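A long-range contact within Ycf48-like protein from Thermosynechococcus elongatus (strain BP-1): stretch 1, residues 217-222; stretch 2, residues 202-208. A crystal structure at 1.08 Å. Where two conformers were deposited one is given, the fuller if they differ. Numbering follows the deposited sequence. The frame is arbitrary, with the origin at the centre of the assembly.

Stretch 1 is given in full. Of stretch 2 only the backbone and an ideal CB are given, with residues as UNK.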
# COMPACT_ATOMS: atom_id res chain seq x y z
N GLU A 217 -19.09 5.62 -5.14
CA GLU A 217 -20.27 4.76 -5.16
C GLU A 217 -20.17 3.76 -4.02
O GLU A 217 -19.23 2.95 -4.02
CB GLU A 217 -20.32 4.01 -6.49
CG GLU A 217 -21.46 3.03 -6.63
CD GLU A 217 -21.68 2.64 -8.08
OE1 GLU A 217 -22.80 2.21 -8.42
OE2 GLU A 217 -20.72 2.75 -8.90
N PRO A 218 -21.10 3.75 -3.05
CA PRO A 218 -21.04 2.78 -1.96
C PRO A 218 -21.59 1.43 -2.40
O PRO A 218 -22.47 1.33 -3.26
CB PRO A 218 -21.95 3.40 -0.89
CG PRO A 218 -22.96 4.18 -1.68
CD PRO A 218 -22.21 4.71 -2.88
N HIS A 219 -21.07 0.39 -1.78
CA HIS A 219 -21.46 -1.00 -2.02
C HIS A 219 -21.54 -1.70 -0.67
O HIS A 219 -20.63 -1.58 0.15
CB HIS A 219 -20.40 -1.72 -2.86
CG HIS A 219 -20.11 -1.08 -4.15
ND1 HIS A 219 -20.86 -1.27 -5.28
CD2 HIS A 219 -19.16 -0.18 -4.48
CE1 HIS A 219 -20.35 -0.54 -6.27
NE2 HIS A 219 -19.29 0.10 -5.80
N ASN A 220 -22.64 -2.40 -0.37
CA ASN A 220 -22.65 -3.11 0.91
C ASN A 220 -21.65 -4.27 0.88
O ASN A 220 -21.33 -4.85 -0.16
CB ASN A 220 -24.03 -3.65 1.30
CG ASN A 220 -24.22 -3.81 2.84
OD1 ASN A 220 -23.29 -3.57 3.66
ND2 ASN A 220 -25.45 -4.18 3.23
N ARG A 221 -21.15 -4.60 2.05
CA ARG A 221 -20.29 -5.77 2.23
C ARG A 221 -21.11 -7.04 2.01
O ARG A 221 -22.34 -7.04 2.04
CB ARG A 221 -19.57 -5.75 3.59
CG ARG A 221 -20.43 -6.13 4.78
CD ARG A 221 -19.58 -6.06 6.00
NE ARG A 221 -20.24 -6.58 7.19
CZ ARG A 221 -21.07 -5.90 7.96
NH1 ARG A 221 -21.40 -4.65 7.66
NH2 ARG A 221 -21.61 -6.49 9.03
N THR A 222 -20.41 -8.15 1.79
CA THR A 222 -21.04 -9.39 1.41
C THR A 222 -20.74 -10.49 2.41
O THR A 222 -21.06 -11.67 2.16
CB THR A 222 -20.69 -9.77 -0.02
OG1 THR A 222 -19.28 -9.74 -0.17
CG2 THR A 222 -21.33 -8.77 -1.02
N UNK A 202 -15.23 1.57 9.74
CA UNK A 202 -15.41 0.40 10.58
C UNK A 202 -15.69 -0.84 9.77
O UNK A 202 -16.13 -1.87 10.32
CB UNK A 202 -16.55 0.63 11.58
N UNK A 203 -15.41 -0.79 8.47
CA UNK A 203 -15.57 -1.96 7.62
C UNK A 203 -16.99 -2.38 7.35
O UNK A 203 -17.20 -3.52 6.90
CB UNK A 203 -14.83 -3.14 8.25
N UNK A 204 -17.97 -1.50 7.56
CA UNK A 204 -19.35 -1.88 7.27
C UNK A 204 -19.60 -2.07 5.79
O UNK A 204 -20.44 -2.89 5.41
CB UNK A 204 -20.31 -0.82 7.82
N UNK A 205 -18.92 -1.27 4.94
CA UNK A 205 -19.15 -1.31 3.51
C UNK A 205 -17.90 -0.80 2.80
O UNK A 205 -16.88 -0.51 3.43
CB UNK A 205 -20.38 -0.48 3.13
N UNK A 206 -17.95 -0.73 1.46
CA UNK A 206 -16.84 -0.18 0.70
C UNK A 206 -17.40 0.75 -0.35
O UNK A 206 -18.60 0.76 -0.61
CB UNK A 206 -15.99 -1.28 0.06
N UNK A 207 -16.50 1.51 -0.94
CA UNK A 207 -16.87 2.46 -1.98
C UNK A 207 -15.87 2.36 -3.13
O UNK A 207 -14.69 2.05 -2.92
CB UNK A 207 -16.92 3.89 -1.43
N UNK A 208 -16.34 2.65 -4.34
CA UNK A 208 -15.48 2.68 -5.52
C UNK A 208 -15.60 4.02 -6.24
O UNK A 208 -16.64 4.69 -6.17
CB UNK A 208 -15.83 1.53 -6.47

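Residues 217-220 and 205-208 run antiparallel, and the backbone fixes much of the pairing before any side chain of the second stretch is known. Position 202 lies out of reach of stretch 1, so stretch 1 sets no preference there; it is Arg 202, which makes no contact with it. Position 203 has a positive phi of 71°, which favours glycine, with asparagine a less comfortable alternative. It is Gly 203, and its carbonyl O lies 3.6 Å from Arg 221 CD.

At position 204 the CA-to-CB bond points away overall, yet the ideal CB comes within 4.0 Å of Arg 221 NH1. The backbone O of 204 already accepts a hydrogen bond from Arg 221 NH1 (3.0 Å), so a small or polar side chain that leaves the guanidinium in place would suit. The residue is Ser 204, whose OG joins a water at 2.8 Å; the same water accepts from Arg 221 NH1 at 3.0 Å.

Position 205 points sideways, its ideal CB only 3.2 Å from His 219 O, and the ring of Pro 218 offers an apolar surface nearby. Several apolar or aromatic side chains could use it. In Phe 205, chi1 is p and CE1 comes to 4.4 Å from Pro 218 CB, a loose apolar contact.

Position 206 pairs with His 219 through two backbone hydrogen bonds, N to His 219 O at 3.1 Å and O from His 219 N at 2.8 Å, and its side chain shares a face of the sheet with that histidine. A flat aromatic ring would suit, though an aliphatic chain could also pack there. Tyr 206 sets one ring face under His 219 CB, which lies 3.6 Å from the ring centroid. The two rings are nearly parallel, at 22°, but slid apart so that they barely overlap. Its OH is hydrogen-bonded elsewhere in the structure.

Position 207 forms a non-hydrogen-bonded pair with Pro 218, its CA 4.2 Å from Pro 218 CA, and points to the face that carries that proline. Its ideal CB is 3.6 Å from Glu 217 O and 4.3 Å from Pro 218 CA. Small or beta-branched residues suit, while stretch 1 does not exclude others. It is Ser 207, with OG 3.8 Å from Pro 218 CA.

Position 208 returns to the face of Glu 217 and His 219. Its ideal CB is 3.8 Å from His 219 NE2, which invites a short hydroxyl side chain, serine or threonine. Thr 208 provides it: OG1 and His 219 NE2 form a 2.8 Å hydrogen bond, while backbone bonds to Glu 217 hold the strands together.

Stretch 2 202-208: RGSFYST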
# COMPACT_ATOMS: atom_id res chain seq x y z
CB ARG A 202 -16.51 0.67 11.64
CG ARG A 202 -16.22 1.94 12.45
CD ARG A 202 -14.98 1.81 13.31
NE ARG A 202 -15.21 0.82 14.36
CZ ARG A 202 -15.75 1.07 15.55
NH1 ARG A 202 -16.15 2.29 15.92
NH2 ARG A 202 -15.91 0.06 16.39
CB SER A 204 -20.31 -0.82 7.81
OG SER A 204 -20.39 -0.87 9.22
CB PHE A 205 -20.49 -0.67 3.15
CG PHE A 205 -20.61 0.77 3.54
CD1 PHE A 205 -20.04 1.76 2.74
CD2 PHE A 205 -21.29 1.16 4.70
CE1 PHE A 205 -20.16 3.10 3.08
CE2 PHE A 205 -21.40 2.50 5.03
CZ PHE A 205 -20.81 3.46 4.24
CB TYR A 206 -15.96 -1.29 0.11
CG TYR A 206 -16.58 -2.11 -0.98
CD1 TYR A 206 -16.32 -1.85 -2.35
CD2 TYR A 206 -17.39 -3.21 -0.70
CE1 TYR A 206 -16.86 -2.62 -3.35
CE2 TYR A 206 -17.94 -3.99 -1.73
CZ TYR A 206 -17.65 -3.68 -3.04
OH TYR A 206 -18.20 -4.48 -4.03
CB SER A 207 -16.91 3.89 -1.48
OG SER A 207 -17.83 3.99 -0.38
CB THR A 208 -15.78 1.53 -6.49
OG1 THR A 208 -17.16 1.60 -6.89
CG2 THR A 208 -15.52 0.16 -5.87
O HOH W 1 -22.67 -2.51 9.41
O HOH W 2 -17.33 3.21 -9.07
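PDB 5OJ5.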